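Local coordinates for protein exodeoxyribonuclease III (Archaeoglobus fulgidus, PDB 2VOA) that probably cleaves DNA at abasic sites as a metal-dependent AP endonuclease of the exonuclease III family and may also act as a 3'-5' exonuclease, at residues Gly183-Arg189 with Arg216-Ala222; Met147-Pro153 with Ala172-Lys177; Met1-Phe7 with Leu249-Phe255. The protein carries 1 engineered substitution. All coordinates share one frame; numbering follows the deposited sequence.

Contact 1: Gly183-Arg189 with Arg216-Ala222. Engineered in segment 216-222: Gly217 (natural residue Val).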
# COMPACT_ATOMS: atom_id res chain seq x y z
N GLY A 183 39.18 16.88 3.99
CA GLY A 183 39.57 16.76 2.58
C GLY A 183 38.53 16.04 1.77
O GLY A 183 38.87 15.34 0.79
N PHE A 184 37.27 16.15 2.17
CA PHE A 184 36.20 15.63 1.34
C PHE A 184 35.69 16.72 0.41
O PHE A 184 35.58 17.89 0.81
CB PHE A 184 35.07 15.10 2.19
CG PHE A 184 35.38 13.80 2.86
CD1 PHE A 184 35.65 13.77 4.24
CD2 PHE A 184 35.41 12.61 2.13
CE1 PHE A 184 35.93 12.57 4.87
CE2 PHE A 184 35.69 11.39 2.76
CZ PHE A 184 35.94 11.37 4.13
N VAL A 185 35.42 16.33 -0.83
CA VAL A 185 34.84 17.26 -1.80
C VAL A 185 33.35 16.93 -2.04
O VAL A 185 33.01 15.79 -2.37
CB VAL A 185 35.60 17.19 -3.13
CG1 VAL A 185 35.00 18.17 -4.11
CG2 VAL A 185 37.09 17.52 -2.89
N ASP A 186 32.48 17.93 -1.88
CA ASP A 186 31.03 17.74 -2.07
C ASP A 186 30.85 17.85 -3.58
O ASP A 186 30.75 18.96 -4.12
CB ASP A 186 30.29 18.89 -1.37
CG ASP A 186 28.78 18.72 -1.28
OD1 ASP A 186 28.15 17.86 -1.94
OD2 ASP A 186 28.17 19.50 -0.51
N VAL A 187 30.89 16.72 -4.27
CA VAL A 187 31.02 16.75 -5.74
C VAL A 187 29.82 17.39 -6.44
O VAL A 187 29.96 17.93 -7.54
CB VAL A 187 31.43 15.36 -6.34
CG1 VAL A 187 32.81 14.97 -5.86
CG2 VAL A 187 30.36 14.27 -6.00
N LEU A 188 28.64 17.32 -5.82
CA LEU A 188 27.45 18.02 -6.37
C LEU A 188 27.81 19.48 -6.65
O LEU A 188 27.42 20.02 -7.69
CB LEU A 188 26.26 17.95 -5.40
CG LEU A 188 25.01 18.67 -5.94
CD1 LEU A 188 24.56 18.10 -7.29
CD2 LEU A 188 23.90 18.59 -4.87
N ARG A 189 28.58 20.10 -5.75
CA ARG A 189 28.99 21.51 -5.92
C ARG A 189 30.24 21.74 -6.78
O ARG A 189 30.48 22.87 -7.24
CB ARG A 189 29.07 22.22 -4.56
CG ARG A 189 27.79 22.08 -3.73
CD ARG A 189 26.58 22.58 -4.53
NE ARG A 189 25.36 22.57 -3.75
CZ ARG A 189 24.16 22.80 -4.25
NH1 ARG A 189 24.04 23.08 -5.55
NH2 ARG A 189 23.11 22.78 -3.45
N ARG A 216 18.50 19.90 0.40
CA ARG A 216 19.58 19.06 -0.14
C ARG A 216 20.48 18.66 1.04
O ARG A 216 21.51 19.30 1.34
CB ARG A 216 20.36 19.80 -1.26
CG ARG A 216 21.13 18.83 -2.22
CD ARG A 216 22.33 18.17 -1.54
NE ARG A 216 23.36 19.18 -1.28
CZ ARG A 216 24.67 18.96 -1.26
NH1 ARG A 216 25.17 17.72 -1.45
NH2 ARG A 216 25.49 19.98 -1.06
N GLY A 217 20.04 17.60 1.73
CA GLY A 217 20.77 17.06 2.90
C GLY A 217 21.50 15.74 2.63
O GLY A 217 22.14 15.18 3.55
N ASP A 218 21.40 15.24 1.41
CA ASP A 218 22.08 14.02 0.94
C ASP A 218 23.35 14.44 0.17
O ASP A 218 23.35 15.46 -0.52
CB ASP A 218 21.17 13.20 0.01
CG ASP A 218 19.87 12.81 0.68
OD1 ASP A 218 18.85 13.53 0.49
OD2 ASP A 218 19.89 11.79 1.39
N ALA A 219 24.43 13.66 0.28
CA ALA A 219 25.69 14.09 -0.34
C ALA A 219 26.54 12.88 -0.75
O ALA A 219 26.42 11.79 -0.17
CB ALA A 219 26.49 15.05 0.58
N ILE A 220 27.38 13.12 -1.77
CA ILE A 220 28.46 12.21 -2.11
C ILE A 220 29.76 13.00 -1.95
O ILE A 220 30.00 13.96 -2.69
CB ILE A 220 28.34 11.70 -3.56
CG1 ILE A 220 27.06 10.84 -3.70
CG2 ILE A 220 29.61 10.90 -3.96
CD1 ILE A 220 26.68 10.54 -5.17
N LEU A 221 30.57 12.61 -0.96
CA LEU A 221 31.81 13.31 -0.66
C LEU A 221 32.96 12.44 -1.08
O LEU A 221 33.04 11.29 -0.67
CB LEU A 221 31.90 13.61 0.84
CG LEU A 221 30.89 14.55 1.54
CD1 LEU A 221 30.46 15.70 0.65
CD2 LEU A 221 29.69 13.82 1.98
N ALA A 222 33.84 12.97 -1.92
CA ALA A 222 34.94 12.16 -2.45
C ALA A 222 36.29 12.72 -2.00
O ALA A 222 36.46 13.94 -1.83
CB ALA A 222 34.86 12.13 -3.99
O HOH W 1 27.83 15.59 -3.44
O HOH W 2 26.29 23.15 -0.93

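Contact 2: Met147-Pro153 with Ala172-Lys177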
# COMPACT_ATOMS: atom_id res chain seq x y z
N MET A 147 22.84 12.91 5.21
CA MET A 147 23.58 13.62 6.27
C MET A 147 22.67 14.37 7.22
O MET A 147 23.09 14.79 8.30
CB MET A 147 24.57 14.60 5.60
CG MET A 147 25.54 13.95 4.56
SD MET A 147 26.31 12.42 5.14
CE MET A 147 27.33 12.11 3.69
N ASN A 148 21.43 14.60 6.80
CA ASN A 148 20.51 15.46 7.55
C ASN A 148 21.18 16.79 7.90
O ASN A 148 20.95 17.38 8.95
CB ASN A 148 19.96 14.75 8.79
CG ASN A 148 18.88 13.74 8.42
OD1 ASN A 148 17.90 14.08 7.75
ND2 ASN A 148 19.07 12.49 8.83
N VAL A 149 21.98 17.28 6.96
CA VAL A 149 22.58 18.60 7.09
C VAL A 149 22.61 19.22 5.71
O VAL A 149 23.14 18.63 4.77
CB VAL A 149 24.04 18.55 7.65
CG1 VAL A 149 24.69 19.96 7.67
CG2 VAL A 149 24.07 17.94 9.06
N ALA A 150 22.07 20.43 5.64
CA ALA A 150 22.14 21.26 4.44
C ALA A 150 23.22 22.31 4.77
O ALA A 150 22.96 23.26 5.55
CB ALA A 150 20.79 21.91 4.20
N PRO A 151 24.44 22.12 4.24
CA PRO A 151 25.57 22.92 4.77
C PRO A 151 25.59 24.40 4.35
O PRO A 151 26.11 25.23 5.11
CB PRO A 151 26.81 22.21 4.20
CG PRO A 151 26.33 21.60 2.91
CD PRO A 151 24.89 21.16 3.20
N GLU A 152 25.04 24.72 3.17
CA GLU A 152 25.05 26.11 2.69
C GLU A 152 23.63 26.62 2.45
O GLU A 152 22.74 25.80 2.24
CB GLU A 152 25.84 26.20 1.36
CG GLU A 152 27.29 25.70 1.46
CD GLU A 152 28.15 26.50 2.44
OE1 GLU A 152 29.18 25.95 2.89
OE2 GLU A 152 27.82 27.68 2.74
N PRO A 153 23.44 27.96 2.39
CA PRO A 153 22.08 28.47 2.17
C PRO A 153 21.42 27.95 0.87
O PRO A 153 20.22 27.73 0.85
CB PRO A 153 22.23 29.99 2.17
CG PRO A 153 23.60 30.30 2.78
CD PRO A 153 24.45 29.04 2.53
N ALA A 172 24.94 22.10 13.80
CA ALA A 172 25.01 20.96 12.90
C ALA A 172 25.82 21.28 11.64
O ALA A 172 26.64 20.46 11.19
CB ALA A 172 23.60 20.48 12.54
N ARG A 173 25.56 22.46 11.06
CA ARG A 173 26.30 22.90 9.86
C ARG A 173 27.79 22.95 10.17
O ARG A 173 28.58 22.43 9.38
CB ARG A 173 25.81 24.27 9.38
CG ARG A 173 24.40 24.23 8.78
CD ARG A 173 23.92 25.67 8.44
NE ARG A 173 24.61 26.29 7.31
CZ ARG A 173 24.69 27.60 7.08
NH1 ARG A 173 24.14 28.48 7.92
NH2 ARG A 173 25.34 28.04 6.02
N ARG A 174 28.16 23.54 11.30
CA ARG A 174 29.58 23.67 11.66
C ARG A 174 30.23 22.28 11.86
O ARG A 174 31.36 22.04 11.42
CB ARG A 174 29.73 24.52 12.93
CG ARG A 174 31.18 24.59 13.44
CD ARG A 174 31.36 25.41 14.70
NE ARG A 174 32.79 25.57 14.95
CZ ARG A 174 33.51 26.66 14.69
NH1 ARG A 174 32.94 27.75 14.17
NH2 ARG A 174 34.81 26.67 14.96
N ALA A 175 29.52 21.37 12.54
CA ALA A 175 30.04 20.04 12.82
C ALA A 175 30.24 19.23 11.55
O ALA A 175 31.21 18.51 11.39
CB ALA A 175 29.15 19.29 13.81
N TYR A 176 29.33 19.41 10.60
CA TYR A 176 29.40 18.69 9.34
C TYR A 176 30.56 19.26 8.52
O TYR A 176 31.41 18.51 8.01
CB TYR A 176 28.06 18.86 8.61
CG TYR A 176 28.00 18.24 7.25
CD1 TYR A 176 27.99 16.86 7.09
CD2 TYR A 176 27.94 19.05 6.11
CE1 TYR A 176 27.91 16.28 5.84
CE2 TYR A 176 27.84 18.47 4.82
CZ TYR A 176 27.83 17.10 4.70
OH TYR A 176 27.75 16.51 3.46
N LYS A 177 30.63 20.58 8.44
CA LYS A 177 31.72 21.22 7.68
C LYS A 177 33.10 20.91 8.24
O LYS A 177 34.06 20.82 7.49
CB LYS A 177 31.49 22.72 7.55
CG LYS A 177 30.24 23.05 6.72
CD LYS A 177 29.90 24.52 6.93
CE LYS A 177 29.28 25.10 5.70
NZ LYS A 177 29.80 26.51 5.47

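Contact 3: Met1-Phe7 with Leu249-Phe255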
# COMPACT_ATOMS: atom_id res chain seq x y z
N MET A 1 34.22 4.43 -17.02
CA MET A 1 33.59 5.35 -16.03
C MET A 1 33.08 4.59 -14.81
O MET A 1 32.75 3.40 -14.88
CB MET A 1 32.44 6.14 -16.66
CG MET A 1 31.36 5.27 -17.30
SD MET A 1 29.75 6.10 -17.48
CE MET A 1 29.05 5.75 -15.89
N LEU A 2 33.02 5.30 -13.70
CA LEU A 2 32.56 4.73 -12.43
C LEU A 2 31.38 5.57 -11.94
O LEU A 2 31.48 6.80 -11.84
CB LEU A 2 33.68 4.80 -11.41
CG LEU A 2 33.46 4.39 -9.96
CD1 LEU A 2 33.33 2.89 -9.83
CD2 LEU A 2 34.68 4.90 -9.17
N LYS A 3 30.28 4.91 -11.62
CA LYS A 3 29.06 5.60 -11.20
C LYS A 3 28.68 5.19 -9.78
O LYS A 3 28.51 4.00 -9.50
CB LYS A 3 27.92 5.32 -12.20
CG LYS A 3 26.61 6.05 -11.84
CD LYS A 3 25.43 5.71 -12.78
CE LYS A 3 25.64 6.26 -14.18
NZ LYS A 3 24.55 5.82 -15.13
N ILE A 4 28.55 6.18 -8.91
CA ILE A 4 28.22 5.95 -7.49
C ILE A 4 27.00 6.76 -7.12
O ILE A 4 26.94 7.96 -7.43
CB ILE A 4 29.42 6.27 -6.57
CG1 ILE A 4 30.60 5.37 -6.94
CG2 ILE A 4 29.04 6.00 -5.07
CD1 ILE A 4 31.96 5.83 -6.37
N ALA A 5 26.02 6.13 -6.49
CA ALA A 5 24.79 6.85 -6.14
C ALA A 5 24.45 6.66 -4.67
O ALA A 5 24.92 5.71 -4.02
CB ALA A 5 23.65 6.38 -7.03
N THR A 6 23.62 7.56 -4.16
CA THR A 6 23.08 7.46 -2.80
C THR A 6 21.58 7.72 -2.81
O THR A 6 21.10 8.60 -3.54
CB THR A 6 23.85 8.38 -1.78
OG1 THR A 6 23.33 8.20 -0.46
CG2 THR A 6 23.80 9.87 -2.14
N PHE A 7 20.83 7.00 -1.98
CA PHE A 7 19.35 7.06 -2.05
C PHE A 7 18.73 6.67 -0.71
O PHE A 7 18.87 5.51 -0.31
CB PHE A 7 18.87 6.11 -3.17
CG PHE A 7 17.39 6.19 -3.53
CD1 PHE A 7 16.59 7.28 -3.19
CD2 PHE A 7 16.82 5.15 -4.26
CE1 PHE A 7 15.23 7.32 -3.57
CE2 PHE A 7 15.47 5.18 -4.64
CZ PHE A 7 14.67 6.27 -4.30
N LEU A 249 15.25 11.87 -3.43
CA LEU A 249 15.70 11.55 -4.79
C LEU A 249 17.08 10.85 -4.73
O LEU A 249 17.89 11.17 -3.85
CB LEU A 249 15.94 12.85 -5.59
CG LEU A 249 14.80 13.71 -6.12
CD1 LEU A 249 14.00 14.37 -5.00
CD2 LEU A 249 15.38 14.77 -7.04
N PRO A 250 17.38 9.92 -5.68
CA PRO A 250 18.78 9.48 -5.77
C PRO A 250 19.70 10.63 -6.16
O PRO A 250 19.32 11.51 -6.97
CB PRO A 250 18.76 8.45 -6.93
CG PRO A 250 17.37 7.96 -6.95
CD PRO A 250 16.54 9.20 -6.66
N LEU A 251 20.90 10.62 -5.59
CA LEU A 251 21.95 11.55 -5.98
C LEU A 251 23.04 10.68 -6.63
O LEU A 251 23.41 9.64 -6.05
CB LEU A 251 22.48 12.32 -4.75
CG LEU A 251 23.59 13.34 -5.03
CD1 LEU A 251 23.07 14.49 -5.90
CD2 LEU A 251 24.20 13.83 -3.70
N VAL A 252 23.47 11.07 -7.83
CA VAL A 252 24.35 10.24 -8.68
C VAL A 252 25.63 11.01 -8.98
O VAL A 252 25.57 12.21 -9.28
CB VAL A 252 23.66 9.86 -10.03
CG1 VAL A 252 24.52 8.89 -10.86
CG2 VAL A 252 22.26 9.26 -9.78
N ALA A 253 26.79 10.35 -8.88
CA ALA A 253 28.05 10.96 -9.31
C ALA A 253 28.75 10.01 -10.27
O ALA A 253 28.69 8.78 -10.09
CB ALA A 253 28.96 11.23 -8.10
N VAL A 254 29.41 10.58 -11.27
CA VAL A 254 30.16 9.84 -12.29
C VAL A 254 31.62 10.32 -12.28
O VAL A 254 31.89 11.53 -12.27
CB VAL A 254 29.53 9.99 -13.69
CG1 VAL A 254 30.30 9.16 -14.72
CG2 VAL A 254 28.03 9.58 -13.67
N PHE A 255 32.53 9.34 -12.24
CA PHE A 255 33.98 9.57 -12.18
C PHE A 255 34.69 8.96 -13.40
O PHE A 255 34.33 7.86 -13.87
CB PHE A 255 34.54 8.96 -10.88
CG PHE A 255 33.86 9.48 -9.65
CD1 PHE A 255 32.69 8.89 -9.15
CD2 PHE A 255 34.39 10.61 -9.00
CE1 PHE A 255 32.06 9.40 -7.99
CE2 PHE A 255 33.76 11.14 -7.82
CZ PHE A 255 32.58 10.53 -7.35

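Contact 1: Gly183-Arg189 with Arg216-Ala222
Asp186 and Arg216 meet because the first torsion of each swings CG away from the backbone N (chi1 -171° and -158°), after which two further bends, at chi2 and chi3, fold the arginine back over its own segment. The guanidinium then grips the carboxylate end-on: NH2 of Arg216 lies 2.8 Å from OD2 of Asp186, and NH1 lies 3.0 Å from OD1. Both oxygens are met on their syn sides and nearly in the guanidinium plane, although the two flat groups are twisted 33° apart. NH1 also donates to Asp218 O, which helps fix the group's rotation. Leu188 lays CD2 over one guanidinium face, offset toward the rim, where a methyl can pack on the flat cation. Nearby, NE of Arg189 comes within 3.7 Å of Arg216 NH2; Asp155 forms salt bridges with both arginines, drawing the two cations together round one carboxylate.

The backbones pair as a short antiparallel bridge, with Val185 N bonded to Ala222 O at 2.8 Å and Ala222 N to Val185 O. Beyond it Val187 N reaches Ile220 O at 3.3 Å, while a water joins Asp186 OD1, Leu188 N and Ile220 N where the chain turns into its helix.

Strand 185-186 forms one edge of its sheet within the chain, beside 218-222. Val187, Leu188 and Ile220 face strand 251-255 of the other sheet, whereas Leu221 packs against Tyr176 and Leu180 of helix 170-180.

Contact 2: Met147-Pro153 with Ala172-Lys177
The Tyr176 ring carries Val149 over one face, with CB 4.0 Å above the plane and displaced toward the rim, and receives Pro151 CB at its edge. Met147 crosses it at about a right angle, its CG 3.6 Å from Tyr176 CE1. Branched, cyclic and flexible side chains thereby fit three different parts of one aromatic ring. CG anti to the backbone N (chi1 176°) carries the ring off the helix against the loop.

The second flat group, the guanidinium of Arg173, holds Pro151 O at its edge and in its plane. NE and NH2 grip that oxygen side-on, at 2.9 Å from Arg173 NE and 3.1 Å from Arg173 NH2. Both come from the same face of the carbonyl, NE well above its plane; two bonds to one oxygen probably restrict rotation of the guanidinium. One helical turn on, Lys177 NZ makes a salt bridge with Glu152 OE1 at 2.7 Å, on the syn side but tilted 33° out of the carboxylate plane.

Apolar contacts therefore fill the buried end of the contact, and charged groups clasp the end nearer solvent. Because Met147 and Val149, the neighbours of Asn148, both pack on Tyr176, the contact is consistent with a steadied backbone at Asn148, predicted to bind magnesium and stabilise the transition state.

Contact 3: Met1-Phe7 with Leu249-Phe255
Strands 2-7 and 251-255, near the two chain ends, pair antiparallel within one sheet of the DNase I-like fold, their axes 4.7 Å apart at closest approach. Three hydrogen-bonded pairs join them: Leu2 with Phe255, Ile4 with Ala253 and Thr6 with Leu251. Each pair makes two N-H...O bonds, such as Ile4 N to Ala253 O at 2.9 Å and Ala253 N to Ile4 O at 2.8 Å.

Past the last pair, Pro250 lies against Phe7. Its CG stands 3.7 Å from the centroid of the Phe7 ring and 7° off the normal, a CH-pi contact in which the compact proline ring suits the flat aromatic face. Phe7 offers that face with CG anti to the backbone N (chi1 -171°). Toward the other end, Ile4 CD1 reaches along the sheet to Phe255 CE1, 3.9 Å away, the two side chains crossing at about a right angle. On the face opposite Ile4 and Phe255, Lys3 lays its aliphatic CG against Val252 CG1, 3.7 Å away, while its NZ bonds to Asn26 O.

Strand 30-34 flanks 2-8 on one side and strand 230-235 flanks 251-255 on the other. Ala5, Pro250 and Val252 pack on Trp22 of helix 16-26; Thr6, Leu251 and Ala253 instead touch Ile220 of the second sheet.

Overall arrangement
Contacts 1 and 3 lie in the two sheets that face each other in this DNase I-like sandwich, their centres about 11 Å apart. Ile220 of contact 1 packs against Leu251 of contact 3 between them. Contact 2 sits on the outer side of the sheet of contact 1, its centre about 11 Å from that of contact 1 and about 20 Å from that of contact 3; its helix 170-180 leads toward strand 185-186. Met147 and Tyr176 meet Leu221 there, so the layers run helix, sheet, sheet, helix, the alpha/beta sandwich of this family. Contact 3 joins the chain's ends and encloses the other two, which follow in series. Predicted catalytic residues Asn148, Asp218 and His248 lie on or beside these segments, so the sandwich probably sets their relative positions.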